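Local coordinates for protein putative thiol-disulfide isomerase or thioredoxin (Salmonella enterica subsp. enterica serovar Typhimurium, PDB 3L9V) that probably oxidises or rearranges disulfide bonds in substrate proteins as a DsbA-like thiol-disulfide oxidoreductase with a thioredoxin fold, at residues A[28-33]-A[90-95]; A[54-59]-A[65-70]; A[72-77]-A[105-110]. All coordinates share one frame; numbering follows the deposited sequence. Where two conformers were deposited one is given.

Contact 1 (A[28-33]-A[90-95])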
ATOM      1  N   PRO A  28       6.327   6.939   7.153  1.00 28.28           N
ATOM      2  CA  PRO A  28       6.872   7.118   5.807  1.00 26.89           C
ATOM      3  C   PRO A  28       5.869   6.695   4.717  1.00 23.88           C
ATOM      4  O   PRO A  28       5.904   7.267   3.639  1.00 25.15           O
ATOM      5  CB  PRO A  28       8.104   6.205   5.796  1.00 27.93           C
ATOM      6  CG  PRO A  28       8.437   5.982   7.207  1.00 30.99           C
ATOM      7  CD  PRO A  28       7.149   6.040   7.974  1.00 23.74           C
ATOM      8  N   CYS A  29       5.014   5.710   5.005  0.59 24.27           N
ATOM      9  CA  CYS A  29       3.948   5.321   4.065  0.59 24.38           C
ATOM     10  C   CYS A  29       2.969   6.467   3.879  0.59 22.66           C
ATOM     11  O   CYS A  29       2.590   6.788   2.761  0.59 22.27           O
ATOM     12  CB  CYS A  29       3.198   4.077   4.547  0.59 24.11           C
ATOM     13  SG  CYS A  29       4.205   2.599   4.799  0.59 30.72           S
ATOM     14  N   TYR A  30       2.577   7.099   4.985  1.00 25.24           N
ATOM     15  CA  TYR A  30       1.739   8.291   4.919  1.00 20.86           C
ATOM     16  C   TYR A  30       2.397   9.312   4.021  1.00 18.60           C
ATOM     17  O   TYR A  30       1.772   9.885   3.129  1.00 27.68           O
ATOM     18  CB  TYR A  30       1.581   8.900   6.325  1.00 26.74           C
ATOM     19  CG  TYR A  30       0.875  10.247   6.330  1.00 30.65           C
ATOM     20  CD1 TYR A  30      -0.408  10.382   5.803  1.00 26.34           C
ATOM     21  CD2 TYR A  30       1.486  11.375   6.876  1.00 31.50           C
ATOM     22  CE1 TYR A  30      -1.069  11.598   5.827  1.00 29.67           C
ATOM     23  CE2 TYR A  30       0.827  12.604   6.903  1.00 37.94           C
ATOM     24  CZ  TYR A  30      -0.445  12.704   6.378  1.00 36.86           C
ATOM     25  OH  TYR A  30      -1.094  13.904   6.385  1.00 41.03           O
ATOM     26  N   ALA A  31       3.683   9.567   4.267  1.00 30.70           N
ATOM     27  CA  ALA A  31       4.411  10.534   3.450  1.00 23.11           C
ATOM     28  C   ALA A  31       4.432  10.143   1.962  1.00 20.65           C
ATOM     29  O   ALA A  31       4.175  10.985   1.087  1.00 21.47           O
ATOM     30  CB  ALA A  31       5.848  10.757   3.997  1.00 20.66           C
ATOM     31  N   PHE A  32       4.737   8.879   1.654  1.00 21.33           N
ATOM     32  CA  PHE A  32       4.807   8.486   0.233  1.00 23.34           C
ATOM     33  C   PHE A  32       3.455   8.704  -0.473  1.00 29.53           C
ATOM     34  O   PHE A  32       3.393   9.152  -1.624  1.00 28.09           O
ATOM     35  CB  PHE A  32       5.204   7.012   0.064  1.00 25.25           C
ATOM     36  CG  PHE A  32       6.675   6.755   0.169  1.00 36.50           C
ATOM     37  CD1 PHE A  32       7.528   7.693   0.743  1.00 35.72           C
ATOM     38  CD2 PHE A  32       7.211   5.567  -0.297  1.00 32.34           C
ATOM     39  CE1 PHE A  32       8.886   7.445   0.841  1.00 36.90           C
ATOM     40  CE2 PHE A  32       8.575   5.318  -0.205  1.00 32.20           C
ATOM     41  CZ  PHE A  32       9.407   6.254   0.369  1.00 33.74           C
ATOM     42  N   SER A  33       2.377   8.351   0.218  1.00 29.88           N
ATOM     43  CA  SER A  33       1.057   8.331  -0.400  1.00 27.04           C
ATOM     44  C   SER A  33       0.445   9.726  -0.440  1.00 30.75           C
ATOM     45  O   SER A  33      -0.095  10.150  -1.460  1.00 31.21           O
ATOM     46  CB  SER A  33       0.129   7.398   0.385  1.00 34.20           C
ATOM     47  OG  SER A  33      -1.231   7.619   0.053  1.00 36.00           O
ATOM     48  N   ALA A  90      -7.832   9.708   8.738  1.00 29.98           N
ATOM     49  CA  ALA A  90      -8.393   9.279  10.016  1.00 30.47           C
ATOM     50  C   ALA A  90      -7.322   8.963  11.043  1.00 36.59           C
ATOM     51  O   ALA A  90      -7.478   9.272  12.227  1.00 32.59           O
ATOM     52  CB  ALA A  90      -9.320   8.085   9.840  1.00 33.42           C
ATOM     53  N   GLY A  91      -6.232   8.340  10.605  1.00 29.73           N
ATOM     54  CA  GLY A  91      -5.208   7.963  11.557  1.00 27.80           C
ATOM     55  C   GLY A  91      -4.194   9.077  11.780  1.00 35.32           C
ATOM     56  O   GLY A  91      -4.236   9.778  12.796  1.00 34.67           O
HETATM   57  N   MSE A  92      -3.282   9.230  10.822  1.00 34.66           N
HETATM   58  CA  MSE A  92      -2.189  10.204  10.892  1.00 33.42           C
HETATM   59  C   MSE A  92      -2.645  11.639  11.171  1.00 35.53           C
HETATM   60  O   MSE A  92      -2.041  12.346  11.966  1.00 39.50           O
HETATM   61  CB  MSE A  92      -1.438  10.203   9.560  1.00 30.84           C
HETATM   62  CG  MSE A  92      -0.715   8.907   9.278  1.00 26.74           C
HETATM   63 SE   MSE A  92       0.822   8.746  10.447  1.00 36.93          SE
HETATM   64  CE  MSE A  92       1.263   6.867   9.986  1.00 29.51           C
ATOM     65  N   VAL A  93      -3.682  12.084  10.476  1.00 24.72           N
ATOM     66  CA  VAL A  93      -4.109  13.476  10.592  1.00 34.37           C
ATOM     67  C   VAL A  93      -5.018  13.704  11.805  1.00 40.39           C
ATOM     68  O   VAL A  93      -4.667  14.453  12.720  1.00 42.90           O
ATOM     69  CB  VAL A  93      -4.772  13.986   9.297  1.00 35.97           C
ATOM     70  CG1 VAL A  93      -5.294  15.401   9.489  1.00 39.66           C
ATOM     71  CG2 VAL A  93      -3.773  13.946   8.141  1.00 39.70           C
ATOM     72  N   GLU A  94      -6.160  13.025  11.822  1.00 32.61           N
ATOM     73  CA  GLU A  94      -7.194  13.266  12.822  1.00 38.65           C
ATOM     74  C   GLU A  94      -7.060  12.451  14.121  1.00 42.86           C
ATOM     75  O   GLU A  94      -7.706  12.748  15.125  1.00 46.38           O
ATOM     76  CB  GLU A  94      -8.573  13.072  12.182  1.00 34.84           C
ATOM     77  CG  GLU A  94      -9.071  14.307  11.443  1.00 45.25           C
ATOM     78  CD  GLU A  94     -10.180  14.002  10.438  1.00 55.43           C
ATOM     79  OE1 GLU A  94     -10.959  13.038  10.656  1.00 53.03           O
ATOM     80  OE2 GLU A  94     -10.266  14.732   9.422  1.00 54.53           O
ATOM     81  N   LYS A  95      -6.222  11.424  14.100  1.00 34.67           N
ATOM     82  CA  LYS A  95      -5.974  10.614  15.281  1.00 36.68           C
ATOM     83  C   LYS A  95      -7.263  10.010  15.838  1.00 44.55           C
ATOM     84  O   LYS A  95      -7.462   9.963  17.049  1.00 42.76           O
ATOM     85  CB  LYS A  95      -5.276  11.441  16.369  1.00 47.00           C
ATOM     86  CG  LYS A  95      -4.200  12.405  15.873  1.00 50.39           C
ATOM     87  CD  LYS A  95      -2.914  11.685  15.578  1.00 54.42           C
ATOM     88  CE  LYS A  95      -1.711  12.629  15.576  1.00 53.40           C
ATOM     89  NZ  LYS A  95      -1.527  13.362  14.288  1.00 55.56           N
TER

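Contact 2 (A[54-59]-A[65-70])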
ATOM      1  N   LYS A  54      -1.040  -1.862  -4.225  1.00 23.64           N
ATOM      2  CA  LYS A  54      -0.654  -1.729  -2.828  1.00 24.20           C
ATOM      3  C   LYS A  54      -1.327  -2.757  -1.951  1.00 23.04           C
ATOM      4  O   LYS A  54      -2.538  -3.032  -2.047  1.00 27.69           O
ATOM      5  CB  LYS A  54      -0.949  -0.304  -2.293  1.00 18.76           C
ATOM      6  CG  LYS A  54      -0.331   0.783  -3.124  1.00 23.74           C
ATOM      7  CD  LYS A  54      -0.472   2.142  -2.448  1.00 31.55           C
ATOM      8  CE  LYS A  54       0.320   2.197  -1.161  1.00 30.13           C
ATOM      9  NZ  LYS A  54       0.369   3.556  -0.534  1.00 27.08           N
ATOM     10  N   TYR A  55      -0.529  -3.310  -1.065  1.00 20.48           N
ATOM     11  CA  TYR A  55      -0.999  -4.292  -0.144  1.00 16.39           C
ATOM     12  C   TYR A  55      -0.722  -3.821   1.257  1.00 23.98           C
ATOM     13  O   TYR A  55       0.382  -3.374   1.551  1.00 22.57           O
ATOM     14  CB  TYR A  55      -0.257  -5.607  -0.351  1.00 19.10           C
ATOM     15  CG  TYR A  55      -0.399  -6.202  -1.735  1.00 25.97           C
ATOM     16  CD1 TYR A  55      -1.652  -6.436  -2.291  1.00 33.69           C
ATOM     17  CD2 TYR A  55       0.726  -6.592  -2.456  1.00 34.46           C
ATOM     18  CE1 TYR A  55      -1.782  -7.022  -3.549  1.00 40.21           C
ATOM     19  CE2 TYR A  55       0.611  -7.180  -3.714  1.00 35.84           C
ATOM     20  CZ  TYR A  55      -0.642  -7.391  -4.249  1.00 39.78           C
ATOM     21  OH  TYR A  55      -0.749  -7.955  -5.489  1.00 45.90           O
ATOM     22  N   HIS A  56      -1.712  -3.998   2.126  1.00 24.83           N
ATOM     23  CA  HIS A  56      -1.610  -3.618   3.530  1.00 25.09           C
ATOM     24  C   HIS A  56      -1.004  -4.724   4.388  1.00 27.32           C
ATOM     25  O   HIS A  56      -1.225  -5.916   4.139  1.00 31.87           O
ATOM     26  CB  HIS A  56      -2.985  -3.209   4.082  1.00 23.92           C
ATOM     27  CG  HIS A  56      -2.893  -2.386   5.319  1.00 18.36           C
ATOM     28  ND1 HIS A  56      -3.011  -2.915   6.595  1.00 15.95           N
ATOM     29  CD2 HIS A  56      -2.641  -1.064   5.499  1.00 16.75           C
ATOM     30  CE1 HIS A  56      -2.839  -1.964   7.483  1.00 16.67           C
ATOM     31  NE2 HIS A  56      -2.625  -0.824   6.851  1.00 22.73           N
ATOM     32  N   VAL A  57      -0.224  -4.333   5.391  1.00 21.24           N
ATOM     33  CA  VAL A  57       0.432  -5.298   6.257  1.00 18.27           C
ATOM     34  C   VAL A  57      -0.184  -5.214   7.646  1.00 25.04           C
ATOM     35  O   VAL A  57      -0.518  -4.133   8.130  1.00 25.41           O
ATOM     36  CB  VAL A  57       1.977  -5.111   6.326  1.00 36.41           C
ATOM     37  CG1 VAL A  57       2.569  -4.891   4.917  1.00 25.18           C
ATOM     38  CG2 VAL A  57       2.349  -3.990   7.248  1.00 38.22           C
ATOM     39  N   SER A  58      -0.328  -6.374   8.273  1.00 26.23           N
ATOM     40  CA  SER A  58      -1.131  -6.530   9.473  1.00 31.25           C
ATOM     41  C   SER A  58      -0.296  -6.423  10.720  1.00 36.13           C
ATOM     42  O   SER A  58      -0.832  -6.160  11.791  1.00 30.34           O
ATOM     43  CB  SER A  58      -1.830  -7.893   9.451  1.00 28.98           C
ATOM     44  OG  SER A  58      -2.650  -7.966   8.308  1.00 38.52           O
ATOM     45  N   LEU A  59       1.015  -6.618  10.580  1.00 35.22           N
ATOM     46  CA  LEU A  59       1.848  -6.781  11.763  1.00 41.63           C
ATOM     47  C   LEU A  59       1.914  -5.536  12.638  1.00 44.61           C
ATOM     48  O   LEU A  59       2.146  -5.627  13.841  1.00 53.78           O
ATOM     49  CB  LEU A  59       3.252  -7.324  11.428  1.00 48.42           C
ATOM     50  CG  LEU A  59       4.380  -6.545  10.744  1.00 56.36           C
ATOM     51  CD1 LEU A  59       4.734  -5.230  11.437  1.00 58.14           C
ATOM     52  CD2 LEU A  59       5.610  -7.444  10.680  1.00 57.02           C
ATOM     53  N   HIS A  65      -4.801  -6.006  11.704  1.00 25.96           N
ATOM     54  CA  HIS A  65      -5.490  -7.021  10.926  1.00 28.00           C
ATOM     55  C   HIS A  65      -6.803  -6.509  10.398  1.00 28.32           C
ATOM     56  O   HIS A  65      -7.242  -6.929   9.333  1.00 25.97           O
ATOM     57  CB  HIS A  65      -5.714  -8.283  11.760  1.00 28.53           C
ATOM     58  CG  HIS A  65      -4.468  -9.072  12.000  1.00 39.00           C
ATOM     59  ND1 HIS A  65      -4.039 -10.060  11.137  1.00 35.83           N
ATOM     60  CD2 HIS A  65      -3.556  -9.018  13.000  1.00 36.14           C
ATOM     61  CE1 HIS A  65      -2.926 -10.591  11.606  1.00 36.10           C
ATOM     62  NE2 HIS A  65      -2.612  -9.978  12.738  1.00 38.87           N
ATOM     63  N   GLU A  66      -7.432  -5.609  11.154  1.00 25.44           N
ATOM     64  CA  GLU A  66      -8.715  -5.032  10.753  1.00 30.16           C
ATOM     65  C   GLU A  66      -8.550  -4.110   9.542  1.00 32.32           C
ATOM     66  O   GLU A  66      -9.379  -4.101   8.629  1.00 30.34           O
ATOM     67  CB  GLU A  66      -9.332  -4.241  11.921  1.00 29.69           C
ATOM     68  CG  GLU A  66      -9.921  -5.100  13.024  1.00 34.90           C
ATOM     69  CD  GLU A  66      -8.920  -5.432  14.138  1.00 39.31           C
ATOM     70  OE1 GLU A  66      -7.690  -5.224  13.967  1.00 43.06           O
ATOM     71  OE2 GLU A  66      -9.372  -5.923  15.188  1.00 40.88           O
ATOM     72  N   LEU A  67      -7.485  -3.314   9.549  1.00 26.65           N
ATOM     73  CA  LEU A  67      -7.159  -2.478   8.404  1.00 21.87           C
ATOM     74  C   LEU A  67      -6.860  -3.340   7.156  1.00 23.34           C
ATOM     75  O   LEU A  67      -7.367  -3.062   6.090  1.00 24.65           O
ATOM     76  CB  LEU A  67      -5.997  -1.543   8.756  1.00 22.89           C
ATOM     77  CG  LEU A  67      -6.470  -0.475   9.784  1.00 25.11           C
ATOM     78  CD1 LEU A  67      -5.294   0.238  10.381  1.00 24.33           C
ATOM     79  CD2 LEU A  67      -7.407   0.533   9.112  1.00 21.07           C
ATOM     80  N   THR A  68      -6.045  -4.384   7.304  1.00 30.06           N
ATOM     81  CA  THR A  68      -5.758  -5.277   6.176  1.00 32.23           C
ATOM     82  C   THR A  68      -7.042  -5.843   5.541  1.00 24.47           C
ATOM     83  O   THR A  68      -7.152  -5.925   4.334  1.00 28.05           O
ATOM     84  CB  THR A  68      -4.807  -6.439   6.590  1.00 22.80           C
ATOM     85  OG1 THR A  68      -3.519  -5.908   6.933  1.00 28.08           O
ATOM     86  CG2 THR A  68      -4.636  -7.519   5.436  1.00 14.04           C
ATOM     87  N   ARG A  69      -8.002  -6.223   6.367  1.00 25.30           N
ATOM     88  CA  ARG A  69      -9.277  -6.757   5.880  1.00 21.05           C
ATOM     89  C   ARG A  69     -10.078  -5.636   5.259  1.00 26.11           C
ATOM     90  O   ARG A  69     -10.703  -5.829   4.233  1.00 24.63           O
ATOM     91  CB  ARG A  69     -10.059  -7.438   7.017  1.00 22.49           C
ATOM     92  CG  ARG A  69     -11.443  -8.051   6.610  1.00 22.30           C
ATOM     93  CD  ARG A  69     -11.962  -9.002   7.703  1.00 25.31           C
ATOM     94  NE  ARG A  69     -11.244 -10.267   7.697  1.00 28.20           N
ATOM     95  CZ  ARG A  69     -11.540 -11.290   6.896  1.00 31.55           C
ATOM     96  NH1 ARG A  69     -12.565 -11.202   6.058  1.00 24.86           N
ATOM     97  NH2 ARG A  69     -10.816 -12.402   6.937  1.00 29.33           N
ATOM     98  N   ALA A  70     -10.034  -4.449   5.866  1.00 25.80           N
ATOM     99  CA  ALA A  70     -10.730  -3.296   5.316  1.00 23.30           C
ATOM    100  C   ALA A  70     -10.156  -2.954   3.944  1.00 31.36           C
ATOM    101  O   ALA A  70     -10.904  -2.674   2.998  1.00 22.42           O
ATOM    102  CB  ALA A  70     -10.626  -2.101   6.264  1.00 27.88           C
TER

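Contact 3 (A[72-77]-A[105-110])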
ATOM      1  N   ALA A  72      -8.545  -5.123   1.972  1.00 22.96           N
ATOM      2  CA  ALA A  72      -8.987  -6.224   1.117  1.00 22.40           C
ATOM      3  C   ALA A  72     -10.373  -5.877   0.543  1.00 26.29           C
ATOM      4  O   ALA A  72     -10.656  -6.113  -0.626  1.00 22.31           O
ATOM      5  CB  ALA A  72      -9.026  -7.522   1.939  1.00 22.13           C
ATOM      6  N   LEU A  73     -11.224  -5.263   1.362  1.00 22.97           N
ATOM      7  CA  LEU A  73     -12.580  -4.935   0.914  1.00 21.60           C
ATOM      8  C   LEU A  73     -12.518  -3.828  -0.127  1.00 27.44           C
ATOM      9  O   LEU A  73     -13.116  -3.932  -1.208  1.00 30.82           O
ATOM     10  CB  LEU A  73     -13.487  -4.548   2.108  1.00 15.55           C
ATOM     11  CG  LEU A  73     -14.907  -4.174   1.692  1.00 22.16           C
ATOM     12  CD1 LEU A  73     -15.609  -5.350   0.978  1.00 25.14           C
ATOM     13  CD2 LEU A  73     -15.695  -3.709   2.929  1.00 24.21           C
ATOM     14  N   ALA A  74     -11.774  -2.768   0.194  1.00 23.15           N
ATOM     15  CA  ALA A  74     -11.462  -1.724  -0.771  1.00 17.88           C
ATOM     16  C   ALA A  74     -10.987  -2.292  -2.126  1.00 24.22           C
ATOM     17  O   ALA A  74     -11.448  -1.875  -3.179  1.00 27.47           O
ATOM     18  CB  ALA A  74     -10.378  -0.798  -0.211  1.00 23.00           C
HETATM   19  N   MSE A  75     -10.018  -3.196  -2.097  1.00 22.64           N
HETATM   20  CA  MSE A  75      -9.525  -3.786  -3.344  1.00 30.86           C
HETATM   21  C   MSE A  75     -10.661  -4.521  -4.090  1.00 27.11           C
HETATM   22  O   MSE A  75     -10.900  -4.286  -5.269  1.00 28.97           O
HETATM   23  CB  MSE A  75      -8.350  -4.743  -3.069  1.00 23.26           C
HETATM   24  CG  MSE A  75      -7.125  -4.122  -2.341  1.00 37.96           C
HETATM   25 SE   MSE A  75      -5.757  -5.506  -1.900  1.00 44.41          SE
HETATM   26  CE  MSE A  75      -4.971  -5.409  -3.657  1.00 33.51           C
ATOM     27  N   VAL A  76     -11.377  -5.396  -3.400  1.00 33.43           N
ATOM     28  CA  VAL A  76     -12.501  -6.076  -4.046  1.00 30.11           C
ATOM     29  C   VAL A  76     -13.467  -5.068  -4.697  1.00 35.00           C
ATOM     30  O   VAL A  76     -13.934  -5.296  -5.810  1.00 34.71           O
ATOM     31  CB  VAL A  76     -13.240  -6.990  -3.067  1.00 32.61           C
ATOM     32  CG1 VAL A  76     -14.557  -7.506  -3.687  1.00 32.88           C
ATOM     33  CG2 VAL A  76     -12.338  -8.162  -2.673  1.00 27.40           C
HETATM   34  N   MSE A  77     -13.717  -3.943  -4.020  1.00 27.93           N
HETATM   35  CA  MSE A  77     -14.705  -2.957  -4.471  1.00 26.92           C
HETATM   36  C   MSE A  77     -14.120  -1.909  -5.403  1.00 28.71           C
HETATM   37  O   MSE A  77     -14.842  -1.066  -5.912  1.00 24.40           O
HETATM   38  CB  MSE A  77     -15.361  -2.228  -3.281  1.00 28.52           C
HETATM   39  CG  MSE A  77     -16.271  -3.077  -2.426  1.00 30.92           C
HETATM   40 SE   MSE A  77     -16.901  -2.100  -0.825  1.00 44.13          SE
HETATM   41  CE  MSE A  77     -17.666  -0.525  -1.647  1.00 48.11           C
ATOM     42  N   ARG A 105     -16.564   2.708  10.329  1.00 35.68           N
ATOM     43  CA  ARG A 105     -17.139   4.039  10.205  1.00 32.29           C
ATOM     44  C   ARG A 105     -16.422   4.849   9.128  1.00 30.17           C
ATOM     45  O   ARG A 105     -17.056   5.447   8.257  1.00 28.93           O
ATOM     46  CB  ARG A 105     -17.122   4.744  11.576  1.00 38.53           C
ATOM     47  CG  ARG A 105     -17.792   6.099  11.615  1.00 47.18           C
ATOM     48  CD  ARG A 105     -17.698   6.712  13.018  1.00 56.83           C
ATOM     49  NE  ARG A 105     -16.357   6.605  13.602  1.00 62.02           N
ATOM     50  CZ  ARG A 105     -15.323   7.377  13.268  1.00 65.81           C
ATOM     51  NH1 ARG A 105     -15.453   8.321  12.344  1.00 68.50           N
ATOM     52  NH2 ARG A 105     -14.149   7.196  13.852  1.00 67.71           N
ATOM     53  N   VAL A 106     -15.089   4.852   9.156  1.00 31.29           N
ATOM     54  CA  VAL A 106     -14.349   5.585   8.132  1.00 18.84           C
ATOM     55  C   VAL A 106     -14.568   4.956   6.736  1.00 20.99           C
ATOM     56  O   VAL A 106     -14.611   5.662   5.734  1.00 30.31           O
ATOM     57  CB  VAL A 106     -12.829   5.618   8.442  1.00 35.72           C
ATOM     58  CG1 VAL A 106     -12.053   6.112   7.228  1.00 34.48           C
ATOM     59  CG2 VAL A 106     -12.532   6.471   9.696  1.00 26.67           C
ATOM     60  N   PHE A 107     -14.680   3.630   6.658  1.00 24.53           N
ATOM     61  CA  PHE A 107     -14.836   2.991   5.345  1.00 24.19           C
ATOM     62  C   PHE A 107     -16.188   3.411   4.757  1.00 31.38           C
ATOM     63  O   PHE A 107     -16.275   3.814   3.596  1.00 33.28           O
ATOM     64  CB  PHE A 107     -14.752   1.466   5.474  1.00 24.67           C
ATOM     65  CG  PHE A 107     -14.659   0.739   4.154  1.00 30.89           C
ATOM     66  CD1 PHE A 107     -15.768   0.620   3.327  1.00 32.91           C
ATOM     67  CD2 PHE A 107     -13.474   0.134   3.767  1.00 29.58           C
ATOM     68  CE1 PHE A 107     -15.695  -0.068   2.118  1.00 32.40           C
ATOM     69  CE2 PHE A 107     -13.378  -0.554   2.565  1.00 26.52           C
ATOM     70  CZ  PHE A 107     -14.487  -0.651   1.726  1.00 32.21           C
HETATM   71  N   MSE A 108     -17.232   3.334   5.580  1.00 25.25           N
HETATM   72  CA  MSE A 108     -18.594   3.712   5.156  1.00 30.89           C
HETATM   73  C   MSE A 108     -18.695   5.162   4.742  1.00 27.87           C
HETATM   74  O   MSE A 108     -19.343   5.488   3.763  1.00 31.55           O
HETATM   75  CB  MSE A 108     -19.598   3.467   6.290  1.00 28.29           C
HETATM   76  CG  MSE A 108     -19.854   2.009   6.535  1.00 32.55           C
HETATM   77 SE   MSE A 108     -20.924   1.814   8.129  1.00 43.17          SE
HETATM   78  CE  MSE A 108     -22.340   3.080   7.573  1.00 22.56           C
ATOM     79  N   SER A 109     -18.038   6.038   5.490  1.00 31.88           N
ATOM     80  CA  SER A 109     -18.068   7.455   5.172  1.00 31.31           C
ATOM     81  C   SER A 109     -17.363   7.761   3.854  1.00 31.52           C
ATOM     82  O   SER A 109     -17.766   8.641   3.113  1.00 34.99           O
ATOM     83  CB  SER A 109     -17.426   8.260   6.303  1.00 38.41           C
ATOM     84  OG  SER A 109     -17.359   9.632   5.958  1.00 43.05           O
ATOM     85  N   ALA A 110     -16.305   7.030   3.551  1.00 34.16           N
ATOM     86  CA  ALA A 110     -15.530   7.304   2.344  1.00 28.76           C
ATOM     87  C   ALA A 110     -16.234   6.737   1.113  1.00 35.40           C
ATOM     88  O   ALA A 110     -16.122   7.265  -0.004  1.00 31.78           O
ATOM     89  CB  ALA A 110     -14.140   6.698   2.479  1.00 31.02           C
TER

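Contact 1 (A[28-33]-A[90-95])
Tyr-30 and Met-92 bring the two helical segments closest, with a CA-to-CA separation of 7.4 Å, wide enough that side chains alone bridge the gap. The pair joins the two parts of a DsbA-type fold: helix 27-35, which follows the first thioredoxin-domain strands and carries the second cysteine of a probable CxxC motif, Cys-29, and the C-terminal end of helix 80-93 in the helical insertion. Only 161 Å² is buried between the segments, and the touching residues lie near the surface.

Tyr-30 holds its CG anti to the backbone N (chi1 172°), which carries the phenol out from helix 27-35 and across to the other helix. One face of its ring receives the selenomethionine Met-92. The evidence for a CH-pi contact is direct: Met-92 CB stands 3.8 Å from the centroid of the Tyr-30 ring and 7° off the ring normal. The next carbon, Met-92 CG, lies over the root of the ring, 3.6 Å from Tyr-30 CG. There the chain bends at chi2, and the two side chains slide past each other in opposite directions. Met-92 SE consequently ends oblique to the ring rather than over its centre, 5.0 Å from the Tyr-30 centroid, a Met-aromatic contact beyond the closer methylene packing. This side chain is about 4 Å from a bound polyethylene glycol, probably from crystallisation.

At the far end of the phenol, Val-93 crosses it at about a right angle, and the methyl Val-93 CG2 makes a tight van der Waals contact with Tyr-30 OH at 3.2 Å. Farther along, Lys-95, with positive phi, folds its NZ back to donate a 2.6 Å hydrogen bond to Met-92 O at a C=O...N angle of 155°.

Contact 2 (A[54-59]-A[65-70])
Thr-68 OG1 is the polar centre between the segments, meeting the side chain of His-56, the last strand residue, and that of Ser-58 in the loop just after it. It lies in the plane of the His-56 ring, at its edge, 3.1 Å from His-56 ND1; the near-straight angle of 171° identifies a hydrogen bond, though either atom could donate. Thr-68 OG1 is also 2.6 Å from Ser-58 OG, and Gly-64 O is a further partner. The other ring nitrogen, His-56 NE2, is hydrogen-bonded to Phe-24 N, which fixes the imidazole at both nitrogens, while Ser-58 OG reaches Glu-135 on helix 125-140.

These bonds lie where edge strand 52-56 of the thioredoxin sheet leads through a short loop into helix 64-77, the first helix of the DsbA-type insertion. Packing continues from the polar group. A chi1 of -160° swings the imidazole of His-56 over to Leu-67, and His-56 CE1 approaches Leu-67 CB at 3.4 Å. Near the start of the helix, Ser-58 CB makes a CH-pi contact over one face of the His-65 imidazole, offset toward its rim, 3.6 Å from the His-65 ring centroid and 16° off its normal.

Contact 3 (A[72-77]-A[105-110])
Phe-107 reaches across to Leu-73, Ala-74 and Met-77, the three residues that form its first shell on segment 72-77. The setting is the helical insertion of the DsbA-like fold, where segments 72-77 and 105-110, of helices 64-77 and 100-111, point nearly the same way, their axes 21° apart and approaching no closer than 12.2 Å. At that spacing the bridge is made by one large side chain: within 105-110, Phe-107 alone touches 72-77.

Leu-73 covers one face of the ring. Its CD2 is 3.9 Å from the Phe-107 centroid, a CH-pi contact shifted toward the outer end, since Leu-73 CD2 and Phe-107 CZ are 3.5 Å apart. The ring edge meets two further groups. The backbone nitrogen of Ala-74 lies near the ring plane, 3.6 Å from Phe-107 CE2, with the alanine methyl a little farther off. The selenium of selenomethionine Met-77 also lies at the edge, 82° off the ring normal. The leucine thus limits the ring from above while backbone and selenium border it in plane.

What positions these groups is partly torsional: a chi1 of -170° directs the Phe-107 ring toward segment 72-77, and the Met-77 chain, extended through chi2, carries SE out to the ring edge. A second shell surrounds them. Tyr-118 on helix 115-121 packs edge-to-face with Phe-107 and also touches Leu-73, while Ile-83 on helix 80-93 contacts both Ala-74 and Phe-107. Ile-113, in a loop, touches both partners of the Met-aromatic contact, in which Met-77 SE lies 3.8 Å from Phe-107 CE1.

Contacts 2 and 3 share helix 64-77, with centres 12 Å apart; they meet where Ala-70 O lies 3.3 Å from Phe-107 CE2. Contact 1 is about 15 Å from contact 2 and 17 Å from contact 3, centre to centre, yet touches each: Ser-33 CB packs 4.0 Å from Lys-54 NZ, and Ala-90 CB is 3.6 Å from Val-106 CG2. Contacts 1 and 2 both tie the thioredoxin part to the helical insertion, whereas contact 3 is internal to the insertion. The probable redox centre is on the contact 1 side, at Cys-29; Val-57 of 54-59 lies near the CxxC residues without touching them.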